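Local atomic coordinates of AB hydrolase-1 domain-containing protein (Thermoplasma acidophilum DSM 1728, PDB entry 3BDI), a protein that probably acts as a hydrolase of the alpha/beta-hydrolase superfamily, in the ABHD14 family, with a substrate that is not established. Residues A31-Y36 and A87-D92; M116-Y121 and K144-K149; G127-A132 and R198-F203. All blocks are in the same frame, centred on the assembly; numbering follows the deposited sequence. Where two conformers were deposited one is given.

Contact 1 of 3, residues A31-Y36 and A87-D92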
loop_
_atom_site.group_PDB
_atom_site.type_symbol
_atom_site.label_atom_id
_atom_site.label_comp_id
_atom_site.label_asym_id
_atom_site.label_seq_id
_atom_site.Cartn_x
_atom_site.Cartn_y
_atom_site.Cartn_z
ATOM N N ALA A 31 -5.808 -1.984 -2.562
ATOM C CA ALA A 31 -4.834 -1.498 -3.563
ATOM C C ALA A 31 -3.455 -1.474 -2.904
ATOM O O ALA A 31 -3.312 -1.083 -1.751
ATOM C CB ALA A 31 -5.233 -0.090 -4.063
ATOM N N LEU A 32 -2.452 -1.922 -3.659
ATOM C CA LEU A 32 -1.093 -2.169 -3.220
ATOM C C LEU A 32 -0.133 -1.234 -3.911
ATOM O O LEU A 32 -0.143 -1.155 -5.135
ATOM C CB LEU A 32 -0.658 -3.597 -3.537
ATOM C CG LEU A 32 -1.650 -4.728 -3.314
ATOM C CD1 LEU A 32 -1.063 -6.087 -3.706
ATOM C CD2 LEU A 32 -2.193 -4.796 -1.927
ATOM N N PHE A 33 0.719 -0.572 -3.132
ATOM C CA PHE A 33 1.660 0.471 -3.641
ATOM C C PHE A 33 3.076 0.110 -3.232
ATOM O O PHE A 33 3.397 -0.028 -2.071
ATOM C CB PHE A 33 1.215 1.867 -3.169
ATOM C CG PHE A 33 -0.181 2.186 -3.578
ATOM C CD1 PHE A 33 -0.459 2.658 -4.836
ATOM C CD2 PHE A 33 -1.242 1.918 -2.723
ATOM C CE1 PHE A 33 -1.765 2.881 -5.238
ATOM C CE2 PHE A 33 -2.525 2.143 -3.130
ATOM C CZ PHE A 33 -2.793 2.626 -4.367
ATOM N N HIS A 34 3.927 -0.070 -4.248
ATOM C CA HIS A 34 5.267 -0.590 -4.088
ATOM C C HIS A 34 6.285 0.439 -3.541
ATOM O O HIS A 34 6.087 1.653 -3.546
ATOM C CB HIS A 34 5.714 -1.187 -5.424
ATOM C CG HIS A 34 5.841 -0.181 -6.501
ATOM N ND1 HIS A 34 6.898 0.709 -6.563
ATOM C CD2 HIS A 34 5.027 0.097 -7.541
ATOM C CE1 HIS A 34 6.692 1.510 -7.599
ATOM N NE2 HIS A 34 5.564 1.166 -8.206
ATOM N N GLY A 35 7.430 -0.108 -3.149
ATOM C CA GLY A 35 8.602 0.658 -2.752
ATOM C C GLY A 35 9.444 1.104 -3.918
ATOM O O GLY A 35 9.231 0.683 -5.061
ATOM N N TYR A 36 10.399 1.959 -3.625
ATOM C CA TYR A 36 11.275 2.563 -4.614
ATOM C C TYR A 36 11.946 1.495 -5.518
ATOM O O TYR A 36 12.138 1.723 -6.724
ATOM C CB TYR A 36 12.359 3.405 -3.927
ATOM C CG TYR A 36 13.284 4.126 -4.853
ATOM C CD1 TYR A 36 12.954 5.364 -5.341
ATOM C CD2 TYR A 36 14.468 3.546 -5.244
ATOM C CE1 TYR A 36 13.828 6.035 -6.230
ATOM C CE2 TYR A 36 15.344 4.199 -6.088
ATOM C CZ TYR A 36 15.008 5.425 -6.560
ATOM O OH TYR A 36 15.937 6.036 -7.417
ATOM N N ALA A 87 -0.737 11.318 -2.850
ATOM C CA ALA A 87 -2.121 11.213 -2.369
ATOM C C ALA A 87 -3.134 11.464 -3.478
ATOM O O ALA A 87 -4.163 10.789 -3.588
ATOM C CB ALA A 87 -2.343 12.204 -1.165
ATOM N N GLU A 88 -2.862 12.492 -4.288
ATOM C CA GLU A 88 -3.661 12.751 -5.502
ATOM C C GLU A 88 -3.673 11.521 -6.390
ATOM O O GLU A 88 -4.729 11.066 -6.819
ATOM C CB GLU A 88 -3.124 13.945 -6.296
ATOM C CG GLU A 88 -3.250 15.280 -5.598
ATOM C CD GLU A 88 -4.633 15.555 -5.158
ATOM O OE1 GLU A 88 -5.583 15.507 -5.989
ATOM O OE2 GLU A 88 -4.762 15.855 -3.966
ATOM N N PHE A 89 -2.493 10.943 -6.623
ATOM C CA PHE A 89 -2.425 9.746 -7.449
ATOM C C PHE A 89 -3.319 8.650 -6.914
ATOM O O PHE A 89 -4.091 8.061 -7.651
ATOM C CB PHE A 89 -1.021 9.195 -7.592
ATOM C CG PHE A 89 -0.997 7.972 -8.433
ATOM C CD1 PHE A 89 -1.197 8.033 -9.780
ATOM C CD2 PHE A 89 -0.849 6.723 -7.844
ATOM C CE1 PHE A 89 -1.256 6.865 -10.527
ATOM C CE2 PHE A 89 -0.885 5.583 -8.589
ATOM C CZ PHE A 89 -1.084 5.675 -9.935
ATOM N N ILE A 90 -3.205 8.337 -5.615
ATOM C CA ILE A 90 -3.966 7.201 -5.093
ATOM C C ILE A 90 -5.483 7.426 -5.191
ATOM O O ILE A 90 -6.235 6.546 -5.645
ATOM C CB ILE A 90 -3.495 6.799 -3.682
ATOM C CG1 ILE A 90 -2.069 6.264 -3.805
ATOM C CG2 ILE A 90 -4.477 5.772 -3.044
ATOM C CD1 ILE A 90 -1.401 5.806 -2.502
ATOM N N ARG A 91 -5.910 8.637 -4.831
ATOM C CA ARG A 91 -7.325 9.016 -4.988
ATOM C C ARG A 91 -7.788 8.863 -6.438
ATOM O O ARG A 91 -8.816 8.249 -6.717
ATOM C CB ARG A 91 -7.526 10.445 -4.537
ATOM C CG ARG A 91 -8.974 10.880 -4.582
ATOM C CD ARG A 91 -9.087 12.319 -4.236
ATOM N NE ARG A 91 -8.961 13.198 -5.397
ATOM C CZ ARG A 91 -7.857 13.818 -5.798
ATOM N NH1 ARG A 91 -6.693 13.653 -5.190
ATOM N NH2 ARG A 91 -7.918 14.616 -6.844
ATOM N N ASP A 92 -7.009 9.436 -7.353
ATOM C CA ASP A 92 -7.373 9.438 -8.782
ATOM C C ASP A 92 -7.338 8.055 -9.402
ATOM O O ASP A 92 -8.106 7.736 -10.296
ATOM C CB ASP A 92 -6.458 10.403 -9.546
ATOM C CG ASP A 92 -6.714 11.882 -9.208
ATOM O OD1 ASP A 92 -7.672 12.166 -8.449
ATOM O OD2 ASP A 92 -5.909 12.750 -9.607
#

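Contact 2 of 3, residues M116-Y121 and K144-K149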
loop_
_atom_site.group_PDB
_atom_site.type_symbol
_atom_site.label_atom_id
_atom_site.label_comp_id
_atom_site.label_asym_id
_atom_site.label_seq_id
_atom_site.Cartn_x
_atom_site.Cartn_y
_atom_site.Cartn_z
HETATM N N MSE A 116 -0.072 9.372 3.706
HETATM C CA MSE A 116 -0.463 10.673 3.228
HETATM C C MSE A 116 -1.849 10.678 2.620
HETATM O O MSE A 116 -2.637 11.628 2.820
HETATM C CB MSE A 116 0.531 11.234 2.210
HETATM C CG MSE A 116 0.161 12.662 1.723
HETATM SE SE MSE A 116 0.208 14.014 3.141
HETATM C CE MSE A 116 2.014 14.332 3.011
ATOM N N THR A 117 -2.186 9.655 1.858
ATOM C CA THR A 117 -3.533 9.554 1.302
ATOM C C THR A 117 -4.625 9.520 2.385
ATOM O O THR A 117 -5.685 10.136 2.227
ATOM C CB THR A 117 -3.655 8.307 0.428
ATOM O OG1 THR A 117 -2.636 8.360 -0.574
ATOM C CG2 THR A 117 -5.020 8.176 -0.218
ATOM N N THR A 118 -4.343 8.843 3.494
ATOM C CA THR A 118 -5.299 8.796 4.620
ATOM C C THR A 118 -5.407 10.145 5.323
ATOM O O THR A 118 -6.501 10.525 5.720
ATOM C CB THR A 118 -4.911 7.677 5.596
ATOM O OG1 THR A 118 -4.742 6.450 4.867
ATOM C CG2 THR A 118 -5.997 7.452 6.619
ATOM N N LEU A 119 -4.317 10.884 5.399
ATOM C CA LEU A 119 -4.327 12.234 6.001
ATOM C C LEU A 119 -5.110 13.208 5.127
ATOM O O LEU A 119 -5.809 14.078 5.645
ATOM C CB LEU A 119 -2.904 12.756 6.226
ATOM C CG LEU A 119 -2.060 11.939 7.203
ATOM C CD1 LEU A 119 -0.627 12.490 7.281
ATOM C CD2 LEU A 119 -2.725 11.877 8.561
ATOM N N GLN A 120 -5.036 13.065 3.806
ATOM C CA GLN A 120 -5.669 14.001 2.872
ATOM C C GLN A 120 -7.100 13.655 2.550
ATOM O O GLN A 120 -7.949 14.558 2.473
ATOM C CB GLN A 120 -4.898 14.064 1.563
ATOM C CG GLN A 120 -3.523 14.639 1.672
ATOM C CD GLN A 120 -3.495 16.155 1.764
ATOM O OE1 GLN A 120 -3.499 16.723 2.856
ATOM N NE2 GLN A 120 -3.458 16.811 0.620
ATOM N N TYR A 121 -7.384 12.366 2.367
ATOM C CA TYR A 121 -8.623 11.849 1.847
ATOM C C TYR A 121 -9.094 10.673 2.695
ATOM O O TYR A 121 -9.293 9.555 2.230
ATOM C CB TYR A 121 -8.417 11.399 0.389
ATOM C CG TYR A 121 -7.945 12.498 -0.512
ATOM C CD1 TYR A 121 -8.728 13.636 -0.698
ATOM C CD2 TYR A 121 -6.709 12.436 -1.167
ATOM C CE1 TYR A 121 -8.294 14.667 -1.505
ATOM C CE2 TYR A 121 -6.281 13.452 -1.993
ATOM C CZ TYR A 121 -7.067 14.577 -2.153
ATOM O OH TYR A 121 -6.696 15.636 -2.974
ATOM N N LYS A 144 -1.406 11.253 14.232
ATOM C CA LYS A 144 -2.132 11.024 15.466
ATOM C C LYS A 144 -3.646 11.030 15.281
ATOM O O LYS A 144 -4.347 10.383 16.090
ATOM C CB LYS A 144 -1.690 11.966 16.615
ATOM C CG LYS A 144 -2.164 13.372 16.565
ATOM C CD LYS A 144 -1.667 14.170 17.807
ATOM C CE LYS A 144 -2.134 15.601 17.757
ATOM N NZ LYS A 144 -1.931 16.353 19.041
ATOM N N LYS A 145 -4.114 11.664 14.205
ATOM C CA LYS A 145 -5.528 11.784 13.877
ATOM C C LYS A 145 -6.151 10.593 13.143
ATOM O O LYS A 145 -7.380 10.457 13.111
ATOM C CB LYS A 145 -5.760 13.065 13.082
ATOM N N ILE A 146 -5.325 9.725 12.570
ATOM C CA ILE A 146 -5.857 8.600 11.788
ATOM C C ILE A 146 -6.801 7.722 12.590
ATOM O O ILE A 146 -6.451 7.185 13.649
ATOM C CB ILE A 146 -4.693 7.742 11.172
ATOM C CG1 ILE A 146 -3.941 8.584 10.137
ATOM C CG2 ILE A 146 -5.194 6.482 10.509
ATOM C CD1 ILE A 146 -2.561 7.963 9.714
ATOM N N ARG A 147 -8.005 7.524 12.069
ATOM C CA ARG A 147 -8.974 6.664 12.727
ATOM C C ARG A 147 -9.069 5.244 12.184
ATOM O O ARG A 147 -9.633 4.358 12.809
ATOM C CB ARG A 147 -10.347 7.336 12.644
ATOM C CG ARG A 147 -10.376 8.760 13.207
ATOM C CD ARG A 147 -9.989 8.843 14.704
ATOM N NE ARG A 147 -10.183 10.180 15.292
ATOM C CZ ARG A 147 -9.347 11.211 15.144
ATOM N N GLN A 148 -8.545 5.018 10.957
ATOM C CA GLN A 148 -8.596 3.700 10.347
ATOM C C GLN A 148 -7.815 2.654 11.112
ATOM O O GLN A 148 -6.760 2.983 11.704
ATOM C CB GLN A 148 -8.005 3.772 8.931
ATOM C CG GLN A 148 -8.961 4.353 7.881
ATOM C CD GLN A 148 -9.073 5.853 7.869
ATOM O OE1 GLN A 148 -8.427 6.566 8.637
ATOM N NE2 GLN A 148 -9.898 6.359 6.968
ATOM N N LYS A 149 -8.332 1.433 11.089
ATOM C CA LYS A 149 -7.561 0.266 11.509
ATOM C C LYS A 149 -6.295 0.282 10.654
ATOM O O LYS A 149 -6.392 0.364 9.427
ATOM C CB LYS A 149 -8.330 -1.057 11.307
ATOM C CG LYS A 149 -9.428 -1.302 12.372
ATOM C CD LYS A 149 -10.139 -2.664 12.271
ATOM C CE LYS A 149 -11.236 -2.761 13.318
ATOM N NZ LYS A 149 -12.030 -4.035 13.294
#

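Contact 3 of 3, residues G127-A132 and R198-F203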
loop_
_atom_site.group_PDB
_atom_site.type_symbol
_atom_site.label_atom_id
_atom_site.label_comp_id
_atom_site.label_asym_id
_atom_site.label_seq_id
_atom_site.Cartn_x
_atom_site.Cartn_y
_atom_site.Cartn_z
ATOM N N GLY A 127 -8.919 1.101 5.572
ATOM C CA GLY A 127 -7.894 0.528 6.444
ATOM C C GLY A 127 -6.547 0.751 5.789
ATOM O O GLY A 127 -6.490 0.987 4.561
ATOM N N ILE A 128 -5.491 0.658 6.587
ATOM C CA ILE A 128 -4.099 0.874 6.104
ATOM C C ILE A 128 -3.253 -0.339 6.455
ATOM O O ILE A 128 -3.325 -0.835 7.593
ATOM C CB ILE A 128 -3.452 2.093 6.837
ATOM C CG1 ILE A 128 -4.192 3.392 6.495
ATOM C CG2 ILE A 128 -1.941 2.256 6.491
ATOM C CD1 ILE A 128 -3.768 4.560 7.346
ATOM N N ILE A 129 -2.421 -0.787 5.507
ATOM C CA ILE A 129 -1.295 -1.647 5.816
ATOM C C ILE A 129 -0.054 -0.891 5.360
ATOM O O ILE A 129 0.011 -0.465 4.216
ATOM C CB ILE A 129 -1.332 -3.002 5.062
ATOM C CG1 ILE A 129 -2.598 -3.803 5.443
ATOM C CG2 ILE A 129 -0.108 -3.835 5.400
ATOM C CD1 ILE A 129 -2.824 -5.086 4.660
ATOM N N ALA A 130 0.895 -0.701 6.242
ATOM C CA ALA A 130 2.121 0.014 5.910
ATOM C C ALA A 130 3.299 -0.800 6.355
ATOM O O ALA A 130 3.425 -1.158 7.541
ATOM C CB ALA A 130 2.130 1.394 6.560
ATOM N N VAL A 131 4.135 -1.157 5.404
ATOM C CA VAL A 131 5.303 -1.987 5.617
ATOM C C VAL A 131 6.509 -1.061 5.706
ATOM O O VAL A 131 6.986 -0.552 4.690
ATOM C CB VAL A 131 5.507 -3.016 4.492
ATOM C CG1 VAL A 131 6.559 -4.078 4.881
ATOM C CG2 VAL A 131 4.166 -3.704 4.137
ATOM N N ALA A 132 6.981 -0.808 6.936
ATOM C CA ALA A 132 8.115 0.083 7.181
ATOM C C ALA A 132 8.019 1.365 6.362
ATOM O O ALA A 132 8.902 1.699 5.565
ATOM C CB ALA A 132 9.451 -0.621 7.018
ATOM N N ARG A 198 0.340 -14.478 6.248
ATOM C CA ARG A 198 -0.441 -14.913 7.420
ATOM C C ARG A 198 -0.915 -13.701 8.207
ATOM O O ARG A 198 -2.081 -13.604 8.603
ATOM C CB ARG A 198 0.422 -15.807 8.303
ATOM C CG ARG A 198 -0.365 -16.483 9.422
ATOM C CD ARG A 198 0.503 -17.331 10.340
ATOM N NE ARG A 198 1.404 -16.522 11.161
ATOM C CZ ARG A 198 1.032 -15.766 12.196
ATOM N NH1 ARG A 198 -0.237 -15.707 12.584
ATOM N NH2 ARG A 198 1.940 -15.067 12.863
ATOM N N ILE A 199 -0.010 -12.755 8.435
ATOM C CA ILE A 199 -0.300 -11.580 9.248
ATOM C C ILE A 199 -1.277 -10.643 8.518
ATOM O O ILE A 199 -2.249 -10.133 9.110
ATOM C CB ILE A 199 0.990 -10.816 9.619
ATOM C CG1 ILE A 199 1.838 -11.634 10.592
ATOM C CG2 ILE A 199 0.671 -9.397 10.176
ATOM C CD1 ILE A 199 3.297 -11.164 10.529
ATOM N N THR A 200 -1.051 -10.367 7.221
ATOM C CA THR A 200 -1.903 -9.434 6.509
ATOM C C THR A 200 -3.294 -10.005 6.259
ATOM O O THR A 200 -4.277 -9.302 6.383
ATOM C CB THR A 200 -1.289 -8.893 5.213
ATOM O OG1 THR A 200 -0.980 -9.990 4.322
ATOM C CG2 THR A 200 -0.056 -7.975 5.516
ATOM N N VAL A 201 -3.399 -11.292 5.955
ATOM C CA VAL A 201 -4.694 -11.929 5.817
ATOM C C VAL A 201 -5.466 -11.884 7.145
ATOM O O VAL A 201 -6.671 -11.626 7.164
ATOM C CB VAL A 201 -4.565 -13.368 5.267
ATOM C CG1 VAL A 201 -5.874 -14.173 5.442
ATOM C CG2 VAL A 201 -4.147 -13.332 3.793
ATOM N N ASP A 202 -4.784 -12.170 8.253
ATOM C CA ASP A 202 -5.464 -12.130 9.537
ATOM C C ASP A 202 -6.012 -10.711 9.826
ATOM O O ASP A 202 -7.160 -10.544 10.267
ATOM C CB ASP A 202 -4.513 -12.550 10.623
ATOM C CG ASP A 202 -5.169 -12.632 11.931
ATOM O OD1 ASP A 202 -5.949 -13.598 12.169
ATOM O OD2 ASP A 202 -4.951 -11.702 12.689
ATOM N N PHE A 203 -5.208 -9.667 9.581
ATOM C CA PHE A 203 -5.657 -8.316 9.740
ATOM C C PHE A 203 -6.878 -7.993 8.891
ATOM O O PHE A 203 -7.854 -7.422 9.341
ATOM C CB PHE A 203 -4.501 -7.353 9.406
ATOM C CG PHE A 203 -4.891 -5.900 9.371
ATOM C CD1 PHE A 203 -5.064 -5.167 10.532
ATOM C CD2 PHE A 203 -5.047 -5.224 8.178
ATOM C CE1 PHE A 203 -5.426 -3.861 10.462
ATOM C CE2 PHE A 203 -5.391 -3.908 8.135
ATOM C CZ PHE A 203 -5.575 -3.236 9.284
#

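Contact 1 of 3, residues A31-Y36 and A87-D92
Phe33 and Ile90 join the central sheet of the alpha/beta-hydrolase fold to one of its covering helices. Phe33 ends strand 28-33, and Ile90 lies on helix 83-96. The two side chains come at each other from opposite directions. Ile90 sets its CD1 methyl over the middle of the Phe33 ring. This is a CH-pi contact: CD1 lies 3.7 Å from the centroid of the Phe33 ring and 3° off the ring normal. CG1 of Ile90 is 3.7 Å from CE1 of Phe33, and CG2 of Ile90 is 3.8 Å from CZ of Phe33. CG1 lies over the rim and CD1 over the centre, while the other branch, CG2, reaches just past the CZ end. CG1 stands anti to the Ile90 carbonyl carbon (chi1 -66°), and the extended chain carries CD1 onto the ring. Phe89 adds a looser apolar contact, with its CE2 4.4 Å from CE1 of Phe33. Its own ring packs edge-to-face with Tyr64 and with Tyr76. Val114 of helix 109-120 and Ile104 of strand 102-107 also pack on Phe33, so the ring is deep in the core. Just past the strand, His34 ND1 gives a nearly straight hydrogen bond of 2.8 Å to Gly35 O. A His-Gly pair at this point is consistent with the loop that, in relatives, leads to the oxyanion hole. A helix packed on one face of a mostly parallel central sheet is characteristic of the alpha/beta-hydrolase fold.

Contact 2 of 3, residues M116-Y121 and K144-K149
Leu119 and Thr118, on the last turn of helix 109-120, pack against Ile146 and Gln148 of the loop that leads into strand 150-155. No hydrogen bond joins the two segments. Leu119 and Ile146 cross at about a right angle. CD2 of Leu119 rests 3.8 Å from CG1 of Ile146 and 4.1 Å from its CD1. One methyl of the leucine thus covers the outer half of the isoleucine chain. The other branch of Ile146 serves Thr118: CG2 of Ile146 is 4.1 Å from CG2 of Thr118. The Thr118 and Gln148 side chains come from opposite directions, and the methyl meets the amide. CG2 of Thr118 is 3.3 Å from OE1 of Gln148 and 3.7 Å from its CD, a packing contact and not a polar bond. The methyl touches both Ile146 and the glutamine amide.

The polar atoms beside it are held by other partners. Thr118 OG1 hydrogen-bonds to Val114 O, one turn back in the helix. This fixes the rotation that leaves CG2 anti to the backbone N (chi1 -52° for OG1) and facing the loop. The Gln148 chain bends at chi2 (79°), and its NE2 hydrogen-bonds to Val125 O at the start of the next strand. This bond holds the amide beside the Thr118 methyl.

Further out, Ile128 packs on both Thr118 and Ile146, while Leu139 lies on Leu119 and Ile173 on Ile146. The helix belongs to a beta-alpha-beta crossover between the parallel neighbours 102-107 and 125-131. Its last turn packs on the loop before strand 150-155, one strand further across the sheet, consistent with the three-layer alpha/beta-hydrolase fold.

Contact 3 of 3, residues G127-A132 and R198-F203
Thr200 OG1 is gripped by several groups while the methyl of the same residue packs on Ile129. OG1 hydrogen-bonds to Phe196 O, one turn back in helix 193-205, and to Tyr52 OH; a weak bond to Val197 O is added. The hydroxyl lies between the backbone N and the carbonyl carbon (chi1 58°), which turns CG2 toward the sheet. CG2 of Thr200 is 4.1 Å from both CG2 and CD1 of Ile129. The two side chains cross at about a right angle.

Phe203, about one turn further along, slides past Ile129 in the opposite direction. CE2 and CD2 of Phe203 are each 3.9 Å from CG1 of Ile129. The end of the ring also reaches the strand backbone: CZ of Phe203 is 3.7 Å from Ile128 O. Ile129 thus meets the threonine methyl with CD1 and CG2 and the ring mainly with CG1. With an alanine here, the Thr200 methyl and the CD2-CE2 part of the Phe203 ring would probably lose their packing partner, leaving a gap between strand and helix.

Strand 127-131 and helix 198-203 run nearly antiparallel, at 167°, with their axes 10.6 Å apart at closest approach. Leu151 of strand 150-155 touches both Thr200 and Phe203, so the helix lies over two neighbouring strands, 125-131 and 150-155. Arg177 of strand 177-181 packs on Phe203 and forms a salt bridge with Asp202. Ile128 points away from this helix and packs on Val114 of helix 109-120, which places helix 193-205 and helix 109-120 on opposite faces of the sheet.

Contacts 1 and 3 join a strand of the same sheet to a helix; contact 2 joins a helix to the loop before strand 150-155. Contacts 1 and 2 have centres about 14 Å apart; contact 3 is about 16 Å from each. Along the chain, contact 1 closes before the others open, and contacts 2 and 3 alternate. Helices 83-96 and 109-120 lie on one sheet face and helix 193-205 on the other. Ala87 and Ile90 touch Thr117 where contacts 1 and 2 meet. Contacts 2 and 3 meet at Ile128 N, 3.0 Å from Lys149 O, a probable hydrogen bond. Together they involve helices on both faces of the sheet that probably carries the active site.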